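Local coordinates for putative protease (Parabacteroides distasonis ATCC 8503, PDB 3KD4), which is of unknown function but is probably exported and may act as a protease, at residues D89-N94 and S282-P287; E151-A156 and A205-S210; C392-I397 and R500-S505. One frame throughout, in Å; residues are numbered along the deposited sequence.

Contact 1 of 3, residues D89-N94 and S282-P287; sequences DAPAYN and SAYGTP
Tyr284 reaches across from the short strand 284-285 with its hydroxyl tip at Ala92 and its ring edge beside Tyr93. From CB, which points at the loop, the side chain starts with CG between the backbone N and the carbonyl carbon (chi1 62°), and its contacts with the loop side chains begin further out, at the ring carbons. CE1 meets CE2 of Tyr93 at 3.8 Å, and since this carbon lies near the plane of the Tyr284 ring it touches an edge; the two side chains run alongside each other, pointing opposite ways. On the other rim, Tyr284 CE2 sits 3.7 Å from Pro91 CD, while CA of Ala90 lies over one ring face and Ser282 OG over the opposite one, both displaced toward the rim. At the tip, Tyr284 OH accepts a hydrogen bond from Ala92 N (2.9 Å, 150° at the hydrogen) and is pressed against Ala92 CB, 3.1 Å away. Ala92 N is not used by the turn's own bonds, which run from Tyr93 N to Ala90 O and from Asn94 N to Pro91 O. Beyond this ring, Tyr93 OH approaches Thr286 CG2 at 3.4 Å, the two side chains crossing at about a right angle. Thr286 is the N-cap of helix 287-300. Arg274 hydrogen-bonds Tyr284 O and Ser282 OG; it and Glu289 also make weak bonds to Tyr93 OH. The contact thus joins the DUF3857 region to the N-terminus of helix 287-300. Its chemistry implies a docking fixed in direction by one phenol oxygen acting as acceptor; the remainder is van der Waals packing, mostly around the Tyr284 ring, with Tyr93 against Thr286 added.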
# COMPACT_ATOMS: atom_id res chain seq x y z
N ASP A 89 10.04 -5.35 18.09
CA ASP A 89 10.16 -6.82 18.29
C ASP A 89 10.98 -7.53 17.22
O ASP A 89 10.72 -8.69 16.96
CB ASP A 89 8.77 -7.50 18.38
CG ASP A 89 7.81 -6.75 19.29
OD1 ASP A 89 8.15 -6.55 20.48
OD2 ASP A 89 6.73 -6.35 18.81
N ALA A 90 11.95 -6.84 16.60
CA ALA A 90 12.71 -7.38 15.44
C ALA A 90 14.20 -7.11 15.67
O ALA A 90 14.76 -6.13 15.15
CB ALA A 90 12.25 -6.77 14.15
N PRO A 91 14.83 -8.00 16.46
CA PRO A 91 16.16 -7.83 17.01
C PRO A 91 17.22 -7.49 16.03
O PRO A 91 18.10 -6.69 16.35
CB PRO A 91 16.45 -9.20 17.61
CG PRO A 91 15.12 -9.64 18.09
CD PRO A 91 14.18 -9.20 17.02
N ALA A 92 17.15 -8.10 14.85
CA ALA A 92 18.14 -7.83 13.82
C ALA A 92 18.15 -6.37 13.37
O ALA A 92 19.15 -5.91 12.82
CB ALA A 92 17.90 -8.75 12.60
N TYR A 93 17.05 -5.65 13.60
CA TYR A 93 16.90 -4.24 13.18
C TYR A 93 16.83 -3.26 14.31
O TYR A 93 16.38 -2.12 14.14
CB TYR A 93 15.65 -4.09 12.33
CG TYR A 93 15.64 -5.10 11.27
CD1 TYR A 93 16.48 -4.97 10.17
CD2 TYR A 93 14.88 -6.26 11.40
CE1 TYR A 93 16.52 -5.93 9.22
CE2 TYR A 93 14.92 -7.22 10.44
CZ TYR A 93 15.73 -7.05 9.37
OH TYR A 93 15.74 -8.01 8.41
N ASN A 94 17.29 -3.69 15.48
CA ASN A 94 17.14 -2.87 16.66
C ASN A 94 18.12 -1.70 16.69
O ASN A 94 18.04 -0.89 17.58
CB ASN A 94 17.24 -3.72 17.95
CG ASN A 94 18.64 -4.23 18.21
OD1 ASN A 94 19.60 -3.94 17.49
ND2 ASN A 94 18.76 -5.01 19.28
N SER A 282 15.16 -17.52 12.34
CA SER A 282 14.73 -16.45 13.25
C SER A 282 13.23 -16.31 13.40
O SER A 282 12.78 -15.70 14.36
CB SER A 282 15.31 -15.09 12.83
OG SER A 282 14.66 -14.56 11.69
N ALA A 283 12.45 -16.82 12.45
CA ALA A 283 10.99 -16.70 12.56
C ALA A 283 10.39 -15.29 12.39
O ALA A 283 9.23 -15.04 12.76
CB ALA A 283 10.53 -17.29 13.89
N TYR A 284 11.17 -14.35 11.87
CA TYR A 284 10.59 -13.12 11.34
C TYR A 284 11.39 -12.79 10.09
O TYR A 284 12.52 -13.21 9.94
CB TYR A 284 10.60 -11.96 12.36
CG TYR A 284 11.99 -11.56 12.80
CD1 TYR A 284 12.71 -10.60 12.12
CD2 TYR A 284 12.56 -12.14 13.93
CE1 TYR A 284 13.99 -10.25 12.53
CE2 TYR A 284 13.81 -11.79 14.35
CZ TYR A 284 14.53 -10.85 13.65
OH TYR A 284 15.79 -10.54 14.10
N GLY A 285 10.79 -12.05 9.17
CA GLY A 285 11.47 -11.60 7.98
C GLY A 285 10.78 -10.38 7.38
O GLY A 285 9.58 -10.18 7.54
N THR A 286 11.56 -9.59 6.67
CA THR A 286 11.02 -8.49 5.86
C THR A 286 10.30 -9.12 4.69
O THR A 286 10.54 -10.28 4.40
CB THR A 286 12.13 -7.59 5.38
OG1 THR A 286 12.93 -8.29 4.42
CG2 THR A 286 12.99 -7.13 6.58
N PRO A 287 9.41 -8.37 4.01
CA PRO A 287 8.77 -8.89 2.81
C PRO A 287 9.77 -9.45 1.79
O PRO A 287 9.53 -10.49 1.21
CB PRO A 287 8.04 -7.68 2.24
CG PRO A 287 7.67 -6.88 3.50
CD PRO A 287 8.90 -7.03 4.37

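Contact 2 of 3, residues E151-A156 and A205-S210. With PO4 (phosphate ion), chain D.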
# COMPACT_ATOMS: atom_id res chain seq x y z
N GLU A 151 29.47 13.50 -13.26
CA GLU A 151 29.45 13.42 -14.71
C GLU A 151 29.89 12.03 -15.10
O GLU A 151 30.81 11.46 -14.51
CB GLU A 151 30.33 14.49 -15.36
CG GLU A 151 29.58 15.79 -15.29
CD GLU A 151 30.27 16.97 -15.90
OE1 GLU A 151 31.49 16.89 -16.25
OE2 GLU A 151 29.56 18.00 -16.01
N GLY A 152 29.18 11.48 -16.05
CA GLY A 152 29.48 10.15 -16.51
C GLY A 152 28.66 9.05 -15.86
O GLY A 152 28.70 7.90 -16.33
N THR A 153 27.95 9.38 -14.78
CA THR A 153 27.05 8.45 -14.12
C THR A 153 25.71 8.48 -14.89
O THR A 153 25.18 9.56 -15.19
CB THR A 153 26.82 8.83 -12.62
OG1 THR A 153 28.04 8.64 -11.89
CG2 THR A 153 25.68 7.99 -11.92
N PRO A 154 25.18 7.31 -15.24
CA PRO A 154 23.87 7.35 -15.90
C PRO A 154 22.79 7.86 -14.94
O PRO A 154 22.84 7.56 -13.78
CB PRO A 154 23.61 5.88 -16.27
CG PRO A 154 24.37 5.11 -15.23
CD PRO A 154 25.64 5.93 -15.01
N LEU A 155 21.84 8.64 -15.44
CA LEU A 155 20.77 9.13 -14.62
C LEU A 155 19.49 9.11 -15.45
O LEU A 155 19.44 9.63 -16.55
CB LEU A 155 21.09 10.52 -14.07
CG LEU A 155 19.96 11.21 -13.29
CD1 LEU A 155 19.65 10.46 -12.03
CD2 LEU A 155 20.35 12.66 -12.95
N ALA A 156 18.48 8.41 -14.96
CA ALA A 156 17.14 8.53 -15.53
C ALA A 156 16.30 9.19 -14.45
O ALA A 156 16.40 8.84 -13.28
CB ALA A 156 16.59 7.16 -15.94
N ALA A 205 13.68 8.57 -9.92
CA ALA A 205 15.00 8.69 -10.52
C ALA A 205 15.89 7.56 -10.06
O ALA A 205 15.74 6.99 -8.95
CB ALA A 205 15.67 10.08 -10.19
N SER A 206 16.87 7.26 -10.91
CA SER A 206 17.77 6.14 -10.70
C SER A 206 19.09 6.34 -11.40
O SER A 206 19.12 6.83 -12.53
CB SER A 206 17.12 4.86 -11.24
OG SER A 206 17.98 3.75 -11.22
N THR A 207 20.18 5.91 -10.75
CA THR A 207 21.48 5.83 -11.38
C THR A 207 21.89 4.41 -11.72
O THR A 207 23.02 4.19 -12.14
CB THR A 207 22.59 6.54 -10.55
OG1 THR A 207 22.79 5.87 -9.32
CG2 THR A 207 22.27 8.06 -10.33
N TYR A 208 20.99 3.43 -11.56
CA TYR A 208 21.29 2.12 -12.14
C TYR A 208 21.34 2.28 -13.69
O TYR A 208 20.75 3.19 -14.24
CB TYR A 208 20.20 1.12 -11.80
CG TYR A 208 20.17 0.63 -10.36
CD1 TYR A 208 21.05 -0.33 -9.92
CD2 TYR A 208 19.20 1.10 -9.47
CE1 TYR A 208 20.98 -0.82 -8.61
CE2 TYR A 208 19.14 0.63 -8.21
CZ TYR A 208 20.00 -0.35 -7.80
OH TYR A 208 19.92 -0.79 -6.54
N PRO A 209 22.00 1.36 -14.40
CA PRO A 209 22.09 1.46 -15.84
C PRO A 209 20.73 1.36 -16.53
O PRO A 209 20.55 1.92 -17.63
CB PRO A 209 22.95 0.25 -16.22
CG PRO A 209 23.74 -0.06 -14.95
CD PRO A 209 22.81 0.27 -13.85
N SER A 210 19.83 0.64 -15.89
CA SER A 210 18.46 0.44 -16.37
C SER A 210 17.62 -0.16 -15.25
O SER A 210 18.15 -0.71 -14.28
CB SER A 210 18.47 -0.53 -17.56
OG SER A 210 18.77 -1.86 -17.16
P PO4 D . 27.35 13.23 -18.64
O1 PO4 D . 27.94 14.38 -17.85
O2 PO4 D . 27.08 12.11 -17.66
O3 PO4 D . 26.06 13.68 -19.29
O4 PO4 D . 28.33 12.80 -19.70
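Ala156 O meets two consecutive residues of 205-210: Ser206 N donates to it at 2.9 Å (155° at the hydrogen), and Ala205 CA closes in at 3.1 Å as a CA-H...O contact. The return bond, from Ala156 N to Ser206 O, measures 3.0 Å and is nearly straight at 170°. Together they make Ala156 and Ser206 an antiparallel hydrogen-bonded pair, in which strand 156-160 starts along the edge of strand 202-206, the middle strand of a small three-stranded sheet. Ser206 O also receives Leu155 CA at 3.5 Å. Regular pairing stops there, although the backbones stay close at Leu155 and Thr207, and Pro154 O meets Thr207 CA at 3.3 Å in a further CA-H...O contact. Here the methyl of Thr153, anti to its own backbone N, touches Thr207 CB at 3.7 Å, the two side chains passing at a slant, and Leu155 CD1 packs on Thr207 CG2 at 3.9 Å. The hydroxyl of Thr207 is engaged elsewhere, with Leu128 N. On the departing chain, Ser206 OG accepts from Tyr208 N, an ST turn just ahead of helix 211-222, whose N-cap is Ser210. Away from the strand pairing, Gly152 N binds phosphate O2 at 2.7 Å; Lys175 NZ bonds the same ion and also Thr153 O. The phosphate probably comes from the crystallisation liquor. Chemically, the join depends on main-chain polarity: two amide bonds, with weaker CA-H contacts to these two carbonyls and to Pro154 O, and methyl groups packed beside them.

Contact 3 of 3, residues C392-I397 and R500-S505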
# COMPACT_ATOMS: atom_id res chain seq x y z
N CYS A 392 -37.66 -9.30 10.62
CA CYS A 392 -36.55 -10.24 10.50
C CYS A 392 -35.41 -9.60 9.70
O CYS A 392 -35.54 -9.41 8.50
CB CYS A 392 -37.05 -11.48 9.77
SG CYS A 392 -35.80 -12.74 9.51
N VAL A 393 -34.31 -9.25 10.37
CA VAL A 393 -33.15 -8.70 9.68
C VAL A 393 -32.24 -9.88 9.31
O VAL A 393 -31.74 -10.55 10.18
CB VAL A 393 -32.41 -7.66 10.54
CG1 VAL A 393 -31.24 -7.02 9.76
CG2 VAL A 393 -33.39 -6.57 10.97
N LEU A 394 -32.10 -10.16 8.02
CA LEU A 394 -31.21 -11.23 7.59
C LEU A 394 -29.77 -10.76 7.88
O LEU A 394 -29.39 -9.65 7.53
CB LEU A 394 -31.39 -11.52 6.10
CG LEU A 394 -32.79 -11.96 5.66
CD1 LEU A 394 -32.94 -11.88 4.12
CD2 LEU A 394 -33.11 -13.35 6.22
N PRO A 395 -28.96 -11.59 8.57
CA PRO A 395 -27.65 -11.06 8.97
C PRO A 395 -26.70 -10.79 7.80
O PRO A 395 -26.67 -11.54 6.84
CB PRO A 395 -27.08 -12.15 9.87
CG PRO A 395 -27.80 -13.39 9.47
CD PRO A 395 -29.17 -12.98 9.03
N ALA A 396 -25.94 -9.70 7.87
CA ALA A 396 -24.91 -9.42 6.88
C ALA A 396 -23.78 -10.41 7.04
O ALA A 396 -23.51 -10.86 8.15
CB ALA A 396 -24.39 -8.01 7.05
N ILE A 397 -23.11 -10.75 5.95
CA ILE A 397 -21.89 -11.53 6.03
C ILE A 397 -20.72 -10.56 6.20
O ILE A 397 -20.90 -9.36 6.04
CB ILE A 397 -21.68 -12.42 4.80
CG1 ILE A 397 -21.35 -11.57 3.55
CG2 ILE A 397 -22.90 -13.28 4.57
CD1 ILE A 397 -20.83 -12.39 2.40
N ARG A 500 -32.25 -6.08 3.63
CA ARG A 500 -32.16 -7.42 4.26
C ARG A 500 -33.33 -7.72 5.21
O ARG A 500 -33.32 -8.75 5.94
CB ARG A 500 -30.82 -7.55 5.02
CG ARG A 500 -29.65 -7.79 4.12
CD ARG A 500 -28.34 -8.00 4.89
NE ARG A 500 -27.85 -6.76 5.49
CZ ARG A 500 -27.92 -6.44 6.78
NH1 ARG A 500 -28.42 -7.26 7.69
NH2 ARG A 500 -27.45 -5.28 7.18
N VAL A 501 -34.33 -6.85 5.23
CA VAL A 501 -35.46 -7.04 6.12
C VAL A 501 -36.56 -7.85 5.45
O VAL A 501 -36.95 -7.55 4.31
CB VAL A 501 -36.03 -5.70 6.59
CG1 VAL A 501 -37.36 -5.91 7.32
CG2 VAL A 501 -35.01 -4.98 7.48
N LEU A 502 -37.06 -8.83 6.18
CA LEU A 502 -38.34 -9.50 5.88
C LEU A 502 -39.31 -9.14 7.00
O LEU A 502 -38.96 -9.16 8.19
CB LEU A 502 -38.20 -11.02 5.81
CG LEU A 502 -37.28 -11.63 4.74
CD1 LEU A 502 -37.28 -13.18 4.92
CD2 LEU A 502 -37.73 -11.22 3.34
N LEU A 503 -40.51 -8.76 6.62
CA LEU A 503 -41.56 -8.39 7.57
C LEU A 503 -42.61 -9.48 7.57
O LEU A 503 -43.03 -9.95 6.51
CB LEU A 503 -42.19 -7.05 7.17
CG LEU A 503 -43.29 -6.47 8.04
CD1 LEU A 503 -42.77 -6.02 9.43
CD2 LEU A 503 -43.97 -5.31 7.24
N PHE A 504 -43.01 -9.89 8.76
CA PHE A 504 -44.08 -10.87 8.94
C PHE A 504 -45.14 -10.31 9.86
O PHE A 504 -44.82 -9.59 10.81
CB PHE A 504 -43.54 -12.15 9.60
CG PHE A 504 -42.54 -12.89 8.77
CD1 PHE A 504 -41.20 -12.55 8.82
CD2 PHE A 504 -42.93 -13.95 7.97
CE1 PHE A 504 -40.28 -13.24 8.09
CE2 PHE A 504 -42.02 -14.64 7.22
CZ PHE A 504 -40.68 -14.29 7.29
N SER A 505 -46.39 -10.66 9.58
CA SER A 505 -47.47 -10.38 10.51
C SER A 505 -47.86 -11.71 11.15
O SER A 505 -47.64 -12.79 10.58
CB SER A 505 -48.67 -9.71 9.83
OG SER A 505 -49.22 -10.53 8.83
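Leu502 and Cys392 exchange two main-chain hydrogen bonds, Cys392 N to Leu502 O and Leu502 N to Cys392 O, both 2.8 Å long. A third of equal length runs from Leu394 N to Arg500 O at 171°, one step past the end of strand 389-393, so the pairing outlasts the strand itself. Between them lies the non-hydrogen-bonded pair Val393 and Val501, where Val501 CA points its hydrogen at Cys392 O.

The polar side-chain contribution is that of Arg500. Its aliphatic part runs beside Leu394 O, and a bend at chi3 (-72°) turns NE so that the group can double back: NH1 donates to that same carbonyl oxygen at a short 2.6 Å, with the acceptor only 2° out of the guanidinium plane. Ala396 CB rests over the centre of one guanidinium face, 3.9 Å above it. The side-chain N-H thus meets a carbonyl just past the end of the strand.

In the fold, strand 501-505 is the middle of a three-stranded antiparallel sheet, between 389-393 and 438-439, and one face of that sheet packs on strands 370-380, 423-433 and 465-474 of a second sheet, in the manner of a beta sandwich.

Apolar contacts divide between the two faces. On the inward one, Cys392 CB lies 4.1 Å from Leu502 CB and meets the edge of the Phe504 ring at CE1, while Leu394 CD2 approaches Leu502 CD1; Val468 lies against both leucines. On the other face, Val393 CG2 touches Val501 CG2 at 4.2 Å.

How the contacts relate
All three contacts mix buried with exposed residues; none is wholly core and none touches another. Contact 2 is nested within the chain loop closed by contact 1, whereas contact 3 follows both in series; contacts 2 and 3 lie on opposite sides of the chain's centre, their own centres about 63 Å apart. Both pair an edge strand with the middle strand of a small antiparallel sheet through main-chain bonds, but contact 2 has one bridge, at the start of strand 156-160, while contact 3 has two, an arginine side-chain hydrogen bond and an apolar face turned into a sandwich. Contact 1, nearest the chain's centre, instead relies on a phenol-to-amide bond, without strand pairing.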